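Local atomic coordinates of thermosome subunit (Methanococcoides burtonii, PDB entry 3AQ1), a protein that probably uses ATP binding and hydrolysis to help unfolded proteins fold, acting as a group II chaperonin. Residues A50-G55 with L395-V400; L193-E198 with Q285-I290; V241-K246 with Y262-V267. All coordinates share one frame; numbering follows the deposited sequence.

Contact 1 of 3, residues A50-G55 with L395-V400; sequences AAVLSG and LEVIPV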
# COMPACT_ATOMS: atom_id res chain seq x y z
N ALA A 50 18.61 7.33 -0.25
CA ALA A 50 19.37 7.02 -1.46
C ALA A 50 20.28 8.19 -1.84
O ALA A 50 21.47 8.00 -2.14
CB ALA A 50 18.45 6.63 -2.61
N ALA A 51 19.74 9.40 -1.81
CA ALA A 51 20.51 10.60 -2.10
C ALA A 51 21.72 10.77 -1.20
O ALA A 51 22.83 11.00 -1.67
CB ALA A 51 19.63 11.82 -2.01
N VAL A 52 21.52 10.66 0.11
CA VAL A 52 22.61 10.84 1.04
C VAL A 52 23.66 9.76 0.84
O VAL A 52 24.87 10.02 0.91
CB VAL A 52 22.12 10.82 2.52
CG1 VAL A 52 23.30 10.82 3.48
CG2 VAL A 52 21.22 12.00 2.79
N LEU A 53 23.20 8.54 0.60
CA LEU A 53 24.14 7.43 0.51
C LEU A 53 24.89 7.49 -0.82
O LEU A 53 26.07 7.18 -0.90
CB LEU A 53 23.45 6.09 0.72
CG LEU A 53 24.33 4.85 0.50
CD1 LEU A 53 25.46 4.75 1.52
CD2 LEU A 53 23.50 3.56 0.49
N SER A 54 24.18 7.93 -1.85
CA SER A 54 24.76 8.15 -3.16
C SER A 54 25.89 9.21 -3.16
O SER A 54 26.98 8.97 -3.70
CB SER A 54 23.65 8.53 -4.14
OG SER A 54 24.18 8.87 -5.41
N GLY A 55 25.64 10.37 -2.57
CA GLY A 55 26.68 11.38 -2.38
C GLY A 55 27.92 10.83 -1.71
O GLY A 55 29.05 11.04 -2.15
N LEU A 395 27.67 3.71 4.44
CA LEU A 395 26.43 3.35 5.11
C LEU A 395 26.20 4.15 6.40
O LEU A 395 25.09 4.59 6.68
CB LEU A 395 26.41 1.86 5.39
CG LEU A 395 26.19 1.08 4.09
CD1 LEU A 395 26.21 -0.42 4.32
CD2 LEU A 395 24.87 1.53 3.45
N GLU A 396 27.26 4.35 7.18
CA GLU A 396 27.12 5.04 8.46
C GLU A 396 26.82 6.51 8.32
O GLU A 396 26.70 7.22 9.31
CB GLU A 396 28.35 4.84 9.32
CG GLU A 396 28.51 3.42 9.82
CD GLU A 396 29.70 3.25 10.76
OE1 GLU A 396 30.78 3.88 10.53
OE2 GLU A 396 29.55 2.46 11.71
N VAL A 397 26.67 6.98 7.09
CA VAL A 397 26.33 8.37 6.87
C VAL A 397 24.87 8.59 7.25
O VAL A 397 24.48 9.69 7.62
CB VAL A 397 26.58 8.79 5.42
CG1 VAL A 397 25.50 8.22 4.48
CG2 VAL A 397 26.62 10.30 5.33
N ILE A 398 24.07 7.53 7.16
CA ILE A 398 22.65 7.61 7.50
C ILE A 398 22.43 7.89 8.99
O ILE A 398 21.75 8.84 9.34
CB ILE A 398 21.85 6.33 7.04
CG1 ILE A 398 21.47 6.42 5.57
CG2 ILE A 398 20.58 6.18 7.81
CD1 ILE A 398 22.63 6.54 4.63
N PRO A 399 23.01 7.06 9.87
CA PRO A 399 22.88 7.33 11.31
C PRO A 399 23.52 8.66 11.68
O PRO A 399 23.01 9.34 12.56
CB PRO A 399 23.68 6.21 11.97
CG PRO A 399 24.00 5.25 10.90
CD PRO A 399 23.96 5.97 9.61
N VAL A 400 24.64 9.00 11.04
CA VAL A 400 25.33 10.24 11.35
C VAL A 400 24.46 11.44 10.98
O VAL A 400 24.41 12.42 11.72
CB VAL A 400 26.71 10.35 10.66
CG1 VAL A 400 27.18 11.79 10.65
CG2 VAL A 400 27.72 9.45 11.36
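V52 lays its CG1 methyl over both methyls of V397, with CG1 to CG1 at 3.5 Å and V52 CG1 to V397 CG2 at 3.8 Å. The meeting is helix-on-helix packing in the mainly helical region that, as in other group II chaperonins, corresponds to the equatorial domain: helix 45-65 lies against the start of helix 397-405. V52 points its CB at the other segment, and with CG1 anti to the backbone N (chi1 172°) that methyl meets V397. A beta-branched valine on each side gives a short, stiff apolar surface that suits close helices. One residue on, L53 forks around the next partner, its CD1 and CD2 each 3.8 Å from L395 CD2. Longer side chains serve here because L395 sends its CB away from helix 45-65 and only its branched end returns. No hydrogen bond joins the two segments, so shape and burial of methyls carry the contact. Helix 449-467 covers another part of L53 through A459, while helix 364-378 meets L395 through L369. E396 turns its carboxylate elsewhere, to a salt bridge with R418. I398 adds its terminal methyl, CD1 lying 4.0 Å from L53 CB.

Contact 2 of 3, residues L193-E198 with Q285-I290; sequences LSCPVE and QDLDQI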
# COMPACT_ATOMS: atom_id res chain seq x y z
N LEU A 193 -22.32 0.53 -17.85
CA LEU A 193 -22.34 1.50 -18.95
C LEU A 193 -21.56 2.75 -18.58
O LEU A 193 -21.82 3.36 -17.56
CB LEU A 193 -23.78 1.91 -19.29
CG LEU A 193 -24.80 0.81 -19.62
CD1 LEU A 193 -26.14 1.41 -20.05
CD2 LEU A 193 -24.28 -0.10 -20.69
N SER A 194 -20.62 3.13 -19.43
CA SER A 194 -19.96 4.43 -19.27
C SER A 194 -20.67 5.44 -20.16
O SER A 194 -20.51 6.65 -20.02
CB SER A 194 -18.48 4.34 -19.66
OG SER A 194 -18.35 4.05 -21.04
N CYS A 195 -21.49 4.94 -21.08
CA CYS A 195 -22.29 5.82 -21.92
C CYS A 195 -23.63 6.12 -21.26
O CYS A 195 -24.13 5.33 -20.46
CB CYS A 195 -22.50 5.20 -23.30
SG CYS A 195 -23.42 3.68 -23.33
N PRO A 196 -24.22 7.27 -21.61
CA PRO A 196 -25.54 7.64 -21.11
C PRO A 196 -26.60 6.81 -21.79
O PRO A 196 -26.40 6.37 -22.92
CB PRO A 196 -25.70 9.10 -21.57
CG PRO A 196 -24.38 9.51 -22.16
CD PRO A 196 -23.72 8.25 -22.59
N VAL A 197 -27.72 6.59 -21.10
CA VAL A 197 -28.90 6.03 -21.74
C VAL A 197 -29.94 7.13 -21.89
O VAL A 197 -31.00 7.08 -21.26
CB VAL A 197 -29.49 4.87 -20.93
CG1 VAL A 197 -30.63 4.20 -21.71
CG2 VAL A 197 -28.41 3.86 -20.58
N GLU A 198 -29.64 8.12 -22.70
CA GLU A 198 -30.57 9.22 -22.93
C GLU A 198 -30.26 9.89 -24.25
O GLU A 198 -29.24 9.61 -24.88
CB GLU A 198 -30.52 10.24 -21.79
CG GLU A 198 -29.20 11.03 -21.70
CD GLU A 198 -28.98 11.70 -20.35
OE1 GLU A 198 -27.86 12.22 -20.14
OE2 GLU A 198 -29.90 11.70 -19.49
N GLN A 285 -19.20 1.17 -23.92
CA GLN A 285 -19.26 2.56 -24.38
C GLN A 285 -20.28 2.75 -25.48
O GLN A 285 -20.80 3.84 -25.67
CB GLN A 285 -17.89 3.06 -24.85
CG GLN A 285 -17.20 3.96 -23.85
CD GLN A 285 -16.04 3.27 -23.17
OE1 GLN A 285 -15.47 2.32 -23.71
NE2 GLN A 285 -15.67 3.74 -21.97
N ASP A 286 -20.58 1.68 -26.21
CA ASP A 286 -21.53 1.73 -27.30
C ASP A 286 -22.66 0.78 -26.95
O ASP A 286 -22.44 -0.41 -26.77
CB ASP A 286 -20.84 1.31 -28.61
CG ASP A 286 -21.73 1.49 -29.86
OD1 ASP A 286 -22.96 1.65 -29.73
OD2 ASP A 286 -21.17 1.47 -30.98
N LEU A 287 -23.88 1.31 -26.84
CA LEU A 287 -25.05 0.48 -26.56
C LEU A 287 -25.32 -0.54 -27.67
O LEU A 287 -26.05 -1.51 -27.48
CB LEU A 287 -26.30 1.34 -26.35
CG LEU A 287 -26.37 2.31 -25.16
CD1 LEU A 287 -27.54 3.25 -25.34
CD2 LEU A 287 -26.46 1.56 -23.84
N ASP A 288 -24.73 -0.31 -28.84
CA ASP A 288 -25.00 -1.15 -30.01
C ASP A 288 -24.11 -2.39 -30.01
O ASP A 288 -24.31 -3.31 -30.81
CB ASP A 288 -24.84 -0.34 -31.30
CG ASP A 288 -26.02 0.57 -31.57
OD1 ASP A 288 -27.16 0.10 -31.33
OD2 ASP A 288 -25.82 1.72 -32.03
N GLN A 289 -23.15 -2.41 -29.10
CA GLN A 289 -22.18 -3.49 -29.07
C GLN A 289 -22.10 -4.13 -27.69
O GLN A 289 -21.05 -4.16 -27.07
CB GLN A 289 -20.82 -2.98 -29.54
CG GLN A 289 -20.81 -2.62 -31.03
CD GLN A 289 -19.59 -1.84 -31.46
OE1 GLN A 289 -19.09 -0.98 -30.72
NE2 GLN A 289 -19.09 -2.13 -32.66
N ILE A 290 -23.23 -4.66 -27.23
CA ILE A 290 -23.28 -5.36 -25.96
C ILE A 290 -23.28 -6.85 -26.21
O ILE A 290 -24.13 -7.36 -26.92
CB ILE A 290 -24.55 -5.02 -25.16
CG1 ILE A 290 -24.66 -3.52 -24.92
CG2 ILE A 290 -24.57 -5.74 -23.83
CD1 ILE A 290 -25.72 -3.17 -23.93
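L287 puts its branched end into an apolar patch made by L193, C195 and V197, and this is the tight part of a loop-to-loop contact in the region that corresponds to the apical domain of group II chaperonins. Its CD2 lies 3.8 Å from L193 CD1, the two leucines crossing at about a right angle. L287 CG, anti to its carbonyl carbon (chi1 -64°), is the atom that meets the sulfur, 3.7 Å from C195 SG. Cysteine suits this place: a short side chain ending in a polarisable sulfur that tolerates apolar neighbours. V197 CG2 stands farther off, 4.4 Å from L287 CD2, while M230 of helix 226-235 touches both residues. An alanine in place of L287 would probably open a gap beside C195 SG and cost L193 CD1 its contact with the leucine methyl.

The Q285 side is polar and more open to solvent. Exposed Q285, its chain bent at chi2, has NE2 2.9 Å from S194 OG, a buried hydroxyl that is itself hydrogen-bonded to I284 O. C195 CB rests against Q285 O at 3.2 Å. L287 itself sits in a type I turn from D286 to Q289, where D288 N approaches D286 OD1 from above the carboxylate plane at 2.8 Å, forming an Asx turn. The chemistry thus divides: apolar atoms carry most of the joining, S194 and Q285 add a polar approach, D286 shapes the turn, and D288 ties it to K233 of helix 226-235 by a salt bridge.

Contact 3 of 3, residues V241-K246 with Y262-V267; sequences VVFCQK and YAVRRV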
# COMPACT_ATOMS: atom_id res chain seq x y z
N VAL A 241 -29.16 -6.02 -13.56
CA VAL A 241 -28.68 -4.88 -12.82
C VAL A 241 -27.85 -4.06 -13.79
O VAL A 241 -26.99 -4.60 -14.50
CB VAL A 241 -27.80 -5.35 -11.66
CG1 VAL A 241 -27.06 -4.20 -11.06
CG2 VAL A 241 -28.66 -6.08 -10.63
N VAL A 242 -28.14 -2.76 -13.83
CA VAL A 242 -27.40 -1.86 -14.68
C VAL A 242 -26.83 -0.72 -13.85
O VAL A 242 -27.56 -0.03 -13.15
CB VAL A 242 -28.31 -1.26 -15.76
CG1 VAL A 242 -27.52 -0.34 -16.64
CG2 VAL A 242 -28.93 -2.36 -16.58
N PHE A 243 -25.51 -0.55 -13.92
CA PHE A 243 -24.86 0.64 -13.37
C PHE A 243 -24.45 1.55 -14.52
O PHE A 243 -23.70 1.15 -15.40
CB PHE A 243 -23.63 0.27 -12.55
CG PHE A 243 -23.95 -0.43 -11.27
CD1 PHE A 243 -24.31 0.30 -10.15
CD2 PHE A 243 -23.88 -1.81 -11.18
CE1 PHE A 243 -24.61 -0.34 -8.95
CE2 PHE A 243 -24.17 -2.46 -9.99
CZ PHE A 243 -24.53 -1.73 -8.87
N CYS A 244 -24.96 2.77 -14.53
CA CYS A 244 -24.62 3.69 -15.60
C CYS A 244 -23.80 4.85 -15.05
O CYS A 244 -24.12 5.43 -14.02
CB CYS A 244 -25.88 4.21 -16.29
SG CYS A 244 -25.56 5.32 -17.65
N GLN A 245 -22.72 5.18 -15.74
CA GLN A 245 -21.86 6.23 -15.26
C GLN A 245 -22.55 7.58 -15.45
O GLN A 245 -22.27 8.53 -14.74
CB GLN A 245 -20.51 6.20 -15.98
CG GLN A 245 -19.55 7.28 -15.55
CD GLN A 245 -18.30 7.32 -16.39
OE1 GLN A 245 -17.74 6.28 -16.74
NE2 GLN A 245 -17.85 8.52 -16.71
N LYS A 246 -23.47 7.65 -16.41
CA LYS A 246 -24.11 8.92 -16.72
C LYS A 246 -25.61 8.85 -16.52
O LYS A 246 -26.09 8.04 -15.74
CB LYS A 246 -23.75 9.40 -18.13
CG LYS A 246 -22.38 10.08 -18.20
CD LYS A 246 -21.63 9.74 -19.48
CE LYS A 246 -20.17 10.19 -19.40
NZ LYS A 246 -19.34 9.62 -20.51
N TYR A 262 -32.87 -3.55 -11.82
CA TYR A 262 -32.26 -2.68 -10.83
C TYR A 262 -31.22 -1.79 -11.52
O TYR A 262 -30.14 -2.27 -11.92
CB TYR A 262 -31.58 -3.53 -9.76
CG TYR A 262 -31.07 -2.79 -8.53
CD1 TYR A 262 -30.04 -1.84 -8.62
CD2 TYR A 262 -31.59 -3.07 -7.27
CE1 TYR A 262 -29.58 -1.19 -7.49
CE2 TYR A 262 -31.13 -2.42 -6.15
CZ TYR A 262 -30.13 -1.48 -6.26
OH TYR A 262 -29.70 -0.86 -5.12
N ALA A 263 -31.54 -0.50 -11.70
CA ALA A 263 -30.60 0.41 -12.35
C ALA A 263 -30.21 1.59 -11.47
O ALA A 263 -31.03 2.13 -10.73
CB ALA A 263 -31.13 0.90 -13.70
N VAL A 264 -28.95 1.99 -11.53
CA VAL A 264 -28.53 3.20 -10.86
C VAL A 264 -27.91 4.14 -11.88
O VAL A 264 -27.21 3.69 -12.77
CB VAL A 264 -27.57 2.94 -9.67
CG1 VAL A 264 -27.90 1.61 -8.98
CG2 VAL A 264 -26.18 2.89 -10.14
N ARG A 265 -28.18 5.43 -11.76
CA ARG A 265 -27.63 6.43 -12.67
C ARG A 265 -26.47 7.18 -12.00
O ARG A 265 -26.29 7.09 -10.80
CB ARG A 265 -28.70 7.42 -13.09
CG ARG A 265 -29.07 8.41 -12.00
CD ARG A 265 -30.42 9.09 -12.25
NE ARG A 265 -30.71 10.06 -11.20
CZ ARG A 265 -30.47 11.36 -11.31
NH1 ARG A 265 -29.97 11.85 -12.43
NH2 ARG A 265 -30.74 12.17 -10.30
N ARG A 266 -25.71 7.91 -12.81
CA ARG A 266 -24.60 8.76 -12.36
C ARG A 266 -23.67 8.11 -11.32
O ARG A 266 -23.56 8.56 -10.17
CB ARG A 266 -25.13 10.13 -11.88
CG ARG A 266 -26.00 10.82 -12.93
CD ARG A 266 -26.08 12.33 -12.77
NE ARG A 266 -26.93 12.91 -13.82
CZ ARG A 266 -26.56 13.07 -15.09
NH1 ARG A 266 -25.34 12.70 -15.48
NH2 ARG A 266 -27.41 13.58 -15.97
N VAL A 267 -22.99 7.05 -11.75
CA VAL A 267 -22.13 6.28 -10.87
C VAL A 267 -20.73 6.74 -11.10
O VAL A 267 -20.31 6.91 -12.25
CB VAL A 267 -22.25 4.77 -11.18
CG1 VAL A 267 -21.15 3.97 -10.47
CG2 VAL A 267 -23.57 4.28 -10.74
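A beta-alpha-beta unit, strand 241-244, helix 250-258 and strand 262-264, brings its two strands side by side here, parallel to within 6°. Y262 O accepts from V242 N, V242 O from V264 N, and V264 O from C244 N, all at 2.8 to 3.0 Å, the regular ladder of a parallel pair. Past V264 the regular spacing breaks: C244 O takes V267 N at 3.0 Å, skipping R266, which adopts a left-handed backbone conformation. R266 N turns instead to K246 O at 3.0 Å, approaching from above the carbonyl plane. Beta-branched valines favour the extended backbone, and the small A263 fits beside V242. These two share one face, CB to CB 4.1 Å, while V241, F243, Y262 and V264 occupy the other. There V267 CG2 comes up at the edge of the F243 ring, 4.1 Å from CD1. Y262 lies beside V241, and the hydroxyl of this buried tyrosine is hydrogen-bonded to T312. Strand 184-193 flanks strand 241-244 on its other edge, helix 269-279 covers F243 through L272 and L275, and strand 300-305 touches V241 and Y262 through V301.

Overall arrangement
From the N terminus, helix 45-65 supplies the first half of contact 1, which closes only when the chain returns at 395-400 after 339 intervening residues. Both other contacts fall within that long excursion. Strand 184-193 leads into 193-198, opening contact 2; the chain then passes through 241-246 and 262-267, completing contact 3, before 285-290 closes contact 2 around it. Contacts 2 and 3 have centres about 11 Å apart and touch, since L193, ending strand 184-193, probably bonds through its backbone to F243 and Q245. Contact 1 lies on the opposite side of the chain's centre, its nearest atoms about 39 Å from either, tying helices together where the others tie sheet and loops.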